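Local coordinates for protein EpsJ (Vibrio vulnificus, PDB 2RET) that pairs with the pseudopilin EpsI in the type 2 secretion system and probably forms part of the tip of its pseudopilus, at residues D29-Q34 / V88-K93; L52-Y57 / E123-R128; S150-L153 / G159-A162. All coordinates share one frame; numbering follows the deposited sequence.

Interaction 1. Residues D29-Q34 / V88-K93; sequences DSDFRQ and VGYRIK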
# COMPACT_ATOMS: atom_id res chain seq x y z
N ASP B 29 3.70 -21.77 8.21
CA ASP B 29 3.90 -20.34 8.45
C ASP B 29 3.57 -19.59 7.19
O ASP B 29 2.89 -18.56 7.23
CB ASP B 29 5.35 -20.01 8.86
CG ASP B 29 5.53 -19.78 10.36
OD1 ASP B 29 4.58 -19.45 11.05
OD2 ASP B 29 6.67 -19.84 10.86
N SER B 30 4.03 -20.12 6.06
CA SER B 30 3.82 -19.44 4.78
C SER B 30 2.32 -19.33 4.48
O SER B 30 1.89 -18.31 3.95
CB SER B 30 4.57 -20.13 3.63
OG SER B 30 3.95 -21.37 3.20
N ASP B 31 1.56 -20.37 4.82
CA ASP B 31 0.13 -20.46 4.48
C ASP B 31 -0.76 -19.70 5.47
O ASP B 31 -1.54 -18.85 5.09
CB ASP B 31 -0.34 -21.91 4.41
CG ASP B 31 0.15 -22.66 3.19
OD1 ASP B 31 0.43 -22.04 2.13
OD2 ASP B 31 0.24 -23.91 3.27
N PHE B 32 -0.64 -20.05 6.73
CA PHE B 32 -1.51 -19.51 7.74
C PHE B 32 -1.26 -18.04 8.07
O PHE B 32 -2.17 -17.35 8.59
CB PHE B 32 -1.46 -20.37 8.99
CG PHE B 32 -2.15 -21.68 8.85
CD1 PHE B 32 -3.51 -21.76 8.97
CD2 PHE B 32 -1.43 -22.84 8.63
CE1 PHE B 32 -4.16 -22.98 8.84
CE2 PHE B 32 -2.07 -24.05 8.46
CZ PHE B 32 -3.45 -24.12 8.58
N ARG B 33 -0.06 -17.54 7.80
CA ARG B 33 0.19 -16.12 7.96
C ARG B 33 -0.30 -15.27 6.76
O ARG B 33 -0.35 -14.04 6.86
CB ARG B 33 1.67 -15.85 8.22
CG ARG B 33 2.19 -16.32 9.55
CD ARG B 33 3.66 -16.08 9.55
NE ARG B 33 4.43 -16.52 10.71
CZ ARG B 33 4.69 -15.77 11.79
NH1 ARG B 33 4.22 -14.55 11.92
NH2 ARG B 33 5.46 -16.27 12.74
N GLN B 34 -0.65 -15.92 5.65
CA GLN B 34 -1.05 -15.23 4.43
C GLN B 34 -2.49 -15.59 4.01
O GLN B 34 -2.83 -15.57 2.82
CB GLN B 34 -0.03 -15.52 3.32
CG GLN B 34 1.38 -15.04 3.71
CD GLN B 34 2.16 -14.56 2.56
OE1 GLN B 34 2.30 -13.34 2.32
NE2 GLN B 34 2.70 -15.49 1.81
N VAL B 88 -5.35 -23.26 -0.49
CA VAL B 88 -4.59 -24.33 0.17
C VAL B 88 -5.50 -25.07 1.20
O VAL B 88 -6.44 -24.51 1.72
CB VAL B 88 -3.33 -23.79 0.91
CG1 VAL B 88 -2.45 -23.00 -0.04
CG2 VAL B 88 -3.73 -22.98 2.13
N GLY B 89 -5.20 -26.32 1.47
CA GLY B 89 -5.81 -27.01 2.60
C GLY B 89 -4.89 -27.99 3.29
O GLY B 89 -3.82 -28.27 2.83
N TYR B 90 -5.31 -28.48 4.45
CA TYR B 90 -4.51 -29.46 5.21
C TYR B 90 -5.46 -30.59 5.60
O TYR B 90 -6.66 -30.37 5.84
CB TYR B 90 -3.86 -28.82 6.45
CG TYR B 90 -2.70 -27.89 6.15
CD1 TYR B 90 -2.90 -26.61 5.64
CD2 TYR B 90 -1.39 -28.32 6.32
CE1 TYR B 90 -1.81 -25.80 5.34
CE2 TYR B 90 -0.34 -27.52 6.02
CZ TYR B 90 -0.55 -26.26 5.54
OH TYR B 90 0.56 -25.50 5.27
N ARG B 91 -4.94 -31.79 5.63
CA ARG B 91 -5.70 -32.95 6.05
C ARG B 91 -4.76 -34.01 6.58
O ARG B 91 -3.54 -33.92 6.37
CB ARG B 91 -6.46 -33.51 4.86
CG ARG B 91 -5.55 -33.96 3.78
CD ARG B 91 -6.26 -34.63 2.69
NE ARG B 91 -5.32 -35.35 1.84
CZ ARG B 91 -5.48 -35.50 0.52
NH1 ARG B 91 -6.53 -34.98 -0.11
NH2 ARG B 91 -4.57 -36.16 -0.18
N ILE B 92 -5.32 -35.02 7.25
CA ILE B 92 -4.56 -36.19 7.66
C ILE B 92 -4.94 -37.37 6.76
O ILE B 92 -6.11 -37.66 6.56
CB ILE B 92 -4.79 -36.59 9.16
CG1 ILE B 92 -4.50 -35.40 10.10
CG2 ILE B 92 -3.94 -37.85 9.56
CD1 ILE B 92 -3.06 -35.00 10.20
N LYS B 93 -3.93 -38.04 6.22
CA LYS B 93 -4.11 -39.31 5.53
C LYS B 93 -3.13 -40.32 6.07
O LYS B 93 -1.93 -40.15 5.91
CB LYS B 93 -3.91 -39.15 4.05
CG LYS B 93 -5.18 -38.79 3.34
CD LYS B 93 -6.04 -40.01 3.19
CE LYS B 93 -7.47 -39.67 3.50
NZ LYS B 93 -8.34 -40.87 3.63
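Asp31 and Phe32, on helix 10-32, meet Tyr90 and Val88 of strand 79-93 in a buried helix-on-sheet contact, whose centre lies about 2 Å from the centre of the chain, built from one charged hydrogen bond and an aromatic pair. The phenol is the donor: Tyr90 OH to Asp31 OD2, 2.6 Å. The oxygen is met on its anti side, 17° out of the carboxylate plane, and it lies at the edge of the phenol ring, close to the ring plane. Asp31 CG stands anti to the carbonyl carbon, chi1 -73°, which turns the carboxylate across to the strand. Its second oxygen, OD1, rests 3.7 Å from Val88 CG1 and forms salt bridges with Arg70 and Arg99, side chains of the two strands beside 79-93. The buried carboxylate is held by two arginines and a tyrosine, a setting likely to favour its charged form. This is the pilin-like plan, in which the C-terminal part of a long N-terminal helix lies on an antiparallel sheet; here it also lies against strand 159-166 of a second sheet. Phe32 CE2 comes over one face of the Tyr90 ring, 3.6 Å from Tyr90 CE1. The centroids of the Phe32 and Tyr90 rings are 5.2 Å apart and the planes are inclined at 31°, so the pair is oblique. Phe68 and Tyr165 also meet the Phe32 ring, extending the aromatic cluster to both sheets. On the helix side, Arg33 NE donates to Asp29 OD1 at 3.0 Å, reaching it from above the carboxylate plane, and Asp29 OD1 has a second cationic partner in Arg163.

Interaction 2. Residues L52-Y57 / E123-R128; sequences LHWADY and EELNVR
Trp54 carries the contact from strand 49-56, laying its indole against the strand at Leu125, Asn126 and Val127. Before it, Leu52 turns to Phe68 and Pro146, while His53 NE2 is hydrogen-bonded to Thr40 OG1. At Trp54 the CG is anti to the backbone N, chi1 173°, and the indole extends toward strand 122-130. Val127 CB sits over one face of the six-membered ring, 3.8 Å from its centroid and 11° off the normal, a CH-pi contact; Val127 CG2 reaches Trp54 CZ3 at 3.7 Å. The far rim of the indole runs along the backbone: Trp54 CH2 lies 3.4 Å from Val127 N, with Leu125 O at the ring edge, 3.7 Å from the same carbon. Leu125 CD2 touches Trp54 CZ3 at 4.1 Å. Phe129 adds an edge-to-face ring contact, and Trp54 NE1 makes a weak hydrogen bond to Asn137 O. After the tryptophan, Asp56 makes a salt bridge with Lys64. The axes of 52-56 and 123-128, strands of different sheets, come within 9.1 Å, their N-to-C directions 134° apart, and the indole spans the gap. With no hydrogen bond linking the two segments, this join probably rests mainly on dispersion and CH-pi attraction.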
# COMPACT_ATOMS: atom_id res chain seq x y z
N LEU B 52 -13.45 -19.73 5.63
CA LEU B 52 -12.65 -20.85 6.18
C LEU B 52 -13.52 -22.11 6.22
O LEU B 52 -14.63 -22.08 6.74
CB LEU B 52 -12.16 -20.60 7.62
CG LEU B 52 -11.09 -19.54 7.95
CD1 LEU B 52 -11.26 -19.07 9.41
CD2 LEU B 52 -9.69 -20.03 7.72
N HIS B 53 -13.01 -23.19 5.65
CA HIS B 53 -13.69 -24.46 5.63
C HIS B 53 -12.97 -25.33 6.66
O HIS B 53 -11.77 -25.43 6.66
CB HIS B 53 -13.64 -25.12 4.23
CG HIS B 53 -14.08 -24.22 3.12
ND1 HIS B 53 -15.34 -24.31 2.54
CD2 HIS B 53 -13.43 -23.23 2.47
CE1 HIS B 53 -15.43 -23.41 1.58
NE2 HIS B 53 -14.29 -22.74 1.52
N TRP B 54 -13.75 -25.94 7.53
CA TRP B 54 -13.25 -26.65 8.70
C TRP B 54 -14.27 -27.71 9.10
O TRP B 54 -15.33 -27.40 9.62
CB TRP B 54 -12.99 -25.70 9.87
CG TRP B 54 -12.63 -26.41 11.17
CD1 TRP B 54 -13.35 -26.39 12.35
CD2 TRP B 54 -11.48 -27.20 11.43
NE1 TRP B 54 -12.71 -27.13 13.31
CE2 TRP B 54 -11.56 -27.65 12.77
CE3 TRP B 54 -10.40 -27.61 10.66
CZ2 TRP B 54 -10.61 -28.47 13.34
CZ3 TRP B 54 -9.44 -28.40 11.22
CH2 TRP B 54 -9.54 -28.83 12.55
N ALA B 55 -13.97 -28.97 8.80
CA ALA B 55 -14.94 -30.05 9.06
C ALA B 55 -14.26 -31.38 9.08
O ALA B 55 -13.20 -31.55 8.49
CB ALA B 55 -16.07 -30.06 8.00
N ASP B 56 -14.88 -32.32 9.79
CA ASP B 56 -14.48 -33.72 9.73
C ASP B 56 -14.53 -34.18 8.28
O ASP B 56 -15.46 -33.85 7.55
CB ASP B 56 -15.41 -34.58 10.58
CG ASP B 56 -15.05 -34.56 12.06
OD1 ASP B 56 -13.90 -34.33 12.46
OD2 ASP B 56 -15.95 -34.79 12.86
N TYR B 57 -13.50 -34.90 7.86
CA TYR B 57 -13.46 -35.52 6.54
C TYR B 57 -13.36 -34.52 5.35
O TYR B 57 -13.40 -34.95 4.20
CB TYR B 57 -14.61 -36.52 6.36
CG TYR B 57 -14.93 -37.26 7.64
CD1 TYR B 57 -16.22 -37.28 8.16
CD2 TYR B 57 -13.93 -37.92 8.36
CE1 TYR B 57 -16.52 -37.94 9.36
CE2 TYR B 57 -14.22 -38.57 9.56
CZ TYR B 57 -15.52 -38.57 10.05
OH TYR B 57 -15.82 -39.20 11.23
N GLU B 123 -1.17 -37.63 14.32
CA GLU B 123 -2.41 -38.32 14.59
C GLU B 123 -3.62 -37.43 14.32
O GLU B 123 -4.65 -37.88 13.78
CB GLU B 123 -2.42 -38.81 16.04
CG GLU B 123 -1.43 -39.97 16.29
CD GLU B 123 -1.13 -40.21 17.76
OE1 GLU B 123 -1.66 -39.48 18.62
OE2 GLU B 123 -0.36 -41.16 18.05
N GLU B 124 -3.50 -36.15 14.68
CA GLU B 124 -4.64 -35.26 14.74
C GLU B 124 -4.20 -33.89 14.26
O GLU B 124 -3.02 -33.53 14.37
CB GLU B 124 -5.21 -35.18 16.17
CG GLU B 124 -6.62 -34.58 16.23
CD GLU B 124 -7.18 -34.45 17.64
OE1 GLU B 124 -6.97 -35.38 18.47
OE2 GLU B 124 -7.85 -33.42 17.91
N LEU B 125 -5.18 -33.22 13.66
CA LEU B 125 -5.21 -31.83 13.34
C LEU B 125 -6.39 -31.22 14.08
O LEU B 125 -7.50 -31.64 13.89
CB LEU B 125 -5.39 -31.66 11.81
CG LEU B 125 -5.65 -30.24 11.28
CD1 LEU B 125 -4.47 -29.34 11.57
CD2 LEU B 125 -6.02 -30.23 9.77
N ASN B 126 -6.14 -30.22 14.92
CA ASN B 126 -7.18 -29.42 15.53
C ASN B 126 -6.95 -27.90 15.39
O ASN B 126 -5.87 -27.41 15.63
CB ASN B 126 -7.33 -29.75 17.00
CG ASN B 126 -8.60 -29.17 17.60
OD1 ASN B 126 -9.72 -29.35 17.07
ND2 ASN B 126 -8.45 -28.46 18.70
N VAL B 127 -7.99 -27.18 15.04
CA VAL B 127 -7.92 -25.74 14.80
C VAL B 127 -8.98 -25.05 15.62
O VAL B 127 -10.11 -25.53 15.71
CB VAL B 127 -8.05 -25.39 13.30
CG1 VAL B 127 -7.99 -23.86 13.11
CG2 VAL B 127 -6.91 -26.05 12.45
N ARG B 128 -8.59 -23.93 16.24
CA ARG B 128 -9.48 -23.09 17.03
C ARG B 128 -9.38 -21.67 16.55
O ARG B 128 -8.37 -21.25 16.02
CB ARG B 128 -9.13 -23.18 18.49
CG ARG B 128 -9.51 -24.50 19.10
CD ARG B 128 -8.64 -24.81 20.28
NE ARG B 128 -9.22 -24.28 21.49
CZ ARG B 128 -8.64 -23.45 22.35
NH1 ARG B 128 -7.39 -22.98 22.17
NH2 ARG B 128 -9.33 -23.07 23.42

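Interaction 3. Residues S150-L153 / G159-A162; sequences SVEL and GKIA
Glu152 and Ala162 form a non-hydrogen-bonded antiparallel pair in the hairpin of strands 148-155 and 159-166, their CA atoms 4.1 Å apart. From Glu152 CB, which faces Ala162 CB at 4.2 Å, the chain runs out with CG anti to the backbone N, chi1 -176°. Its CG lies 3.5 Å from Ile161 O, and its CD comes against the aliphatic part of Lys160, 3.9 Å from Lys160 CD. At the tip, Glu152 OE2 stays beside Lys160 CB and CD, while OE1 makes a long salt bridge of 3.9 Å with Lys160 NZ. The lysine bends at its last torsion, bringing the ammonium back toward the carboxylate; the attraction is probably weak at this length. The next pair, Leu153 with Ile161, is hydrogen-bonded: Leu153 N to Ile161 O and Ile161 N to Leu153 O are both 2.9 Å and nearly straight. Leu153 O also receives a CA-H...O contact from Lys160 CA at 3.3 Å. The EpsI chain meets 159-162 through backbone hydrogen bonds with Lys160, and Asn23 of the EpsI chain donates through ND2 to Ala162 O. On the sheet face of Leu153 and Ile161, Leu153 packs on Met28 and Ile161 on Leu21 of helix 10-32, against which this face of the hairpin packs. Strand 122-130 flanks strand 148-155 on its other side.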
# COMPACT_ATOMS: atom_id res chain seq x y z
N SER B 150 -5.39 -20.85 15.87
CA SER B 150 -4.43 -21.72 16.55
C SER B 150 -4.55 -23.07 15.85
O SER B 150 -5.61 -23.66 15.80
CB SER B 150 -4.77 -21.88 18.06
OG SER B 150 -3.85 -22.78 18.72
N VAL B 151 -3.43 -23.51 15.29
CA VAL B 151 -3.32 -24.78 14.62
C VAL B 151 -2.53 -25.70 15.53
O VAL B 151 -1.38 -25.44 15.83
CB VAL B 151 -2.65 -24.61 13.23
CG1 VAL B 151 -2.55 -26.00 12.52
CG2 VAL B 151 -3.48 -23.61 12.39
N GLU B 152 -3.18 -26.77 16.00
CA GLU B 152 -2.55 -27.78 16.82
C GLU B 152 -2.40 -29.13 16.13
O GLU B 152 -3.33 -29.66 15.58
CB GLU B 152 -3.35 -27.95 18.11
CG GLU B 152 -2.69 -28.91 19.09
CD GLU B 152 -3.50 -29.06 20.35
OE1 GLU B 152 -4.58 -29.73 20.29
OE2 GLU B 152 -3.07 -28.47 21.37
N LEU B 153 -1.19 -29.69 16.18
CA LEU B 153 -0.86 -31.03 15.69
C LEU B 153 -0.53 -31.92 16.87
O LEU B 153 0.11 -31.50 17.80
CB LEU B 153 0.35 -30.98 14.76
CG LEU B 153 0.25 -29.99 13.58
CD1 LEU B 153 1.55 -29.93 12.82
CD2 LEU B 153 -0.88 -30.43 12.69
N GLY B 159 3.98 -35.44 20.85
CA GLY B 159 2.68 -35.05 21.41
C GLY B 159 2.11 -33.79 20.74
O GLY B 159 2.39 -33.51 19.56
N LYS B 160 1.37 -33.01 21.51
CA LYS B 160 0.77 -31.78 21.00
C LYS B 160 1.74 -30.61 20.85
O LYS B 160 2.48 -30.26 21.78
CB LYS B 160 -0.40 -31.37 21.89
CG LYS B 160 -1.52 -32.38 21.92
CD LYS B 160 -2.68 -31.94 22.80
CE LYS B 160 -3.69 -33.07 22.98
NZ LYS B 160 -4.35 -33.40 21.67
N ILE B 161 1.74 -30.01 19.67
CA ILE B 161 2.41 -28.72 19.43
C ILE B 161 1.39 -27.82 18.71
O ILE B 161 0.58 -28.30 17.93
CB ILE B 161 3.72 -28.89 18.62
CG1 ILE B 161 3.45 -29.43 17.20
CG2 ILE B 161 4.64 -29.87 19.29
CD1 ILE B 161 4.61 -29.31 16.18
N ALA B 162 1.47 -26.51 18.93
CA ALA B 162 0.50 -25.57 18.41
C ALA B 162 1.18 -24.29 17.92
O ALA B 162 2.18 -23.85 18.51
CB ALA B 162 -0.53 -25.23 19.49

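In the fold
The three contacts lie about 11 to 13 Å apart, centre to centre, and tie helix 10-32 and the two antiparallel sheets into one body. Along the chain interactions 1 and 2 interlock, their segments alternating, and both finish before interaction 3 begins. Interaction 1 sets the helix against the larger sheet, interaction 2 bridges the two sheets, and interaction 3 closes the hairpin at the border of the smaller one. Interactions 2 and 3 share that sheet through neighbouring strands 122-130 and 148-155; Phe32 against Val151 links interactions 1 and 3, and Tyr90 and Ile92 against Leu125 link 1 and 2. Through 148-155 the core is joined to strand 159-166, which contacts the EpsI chain.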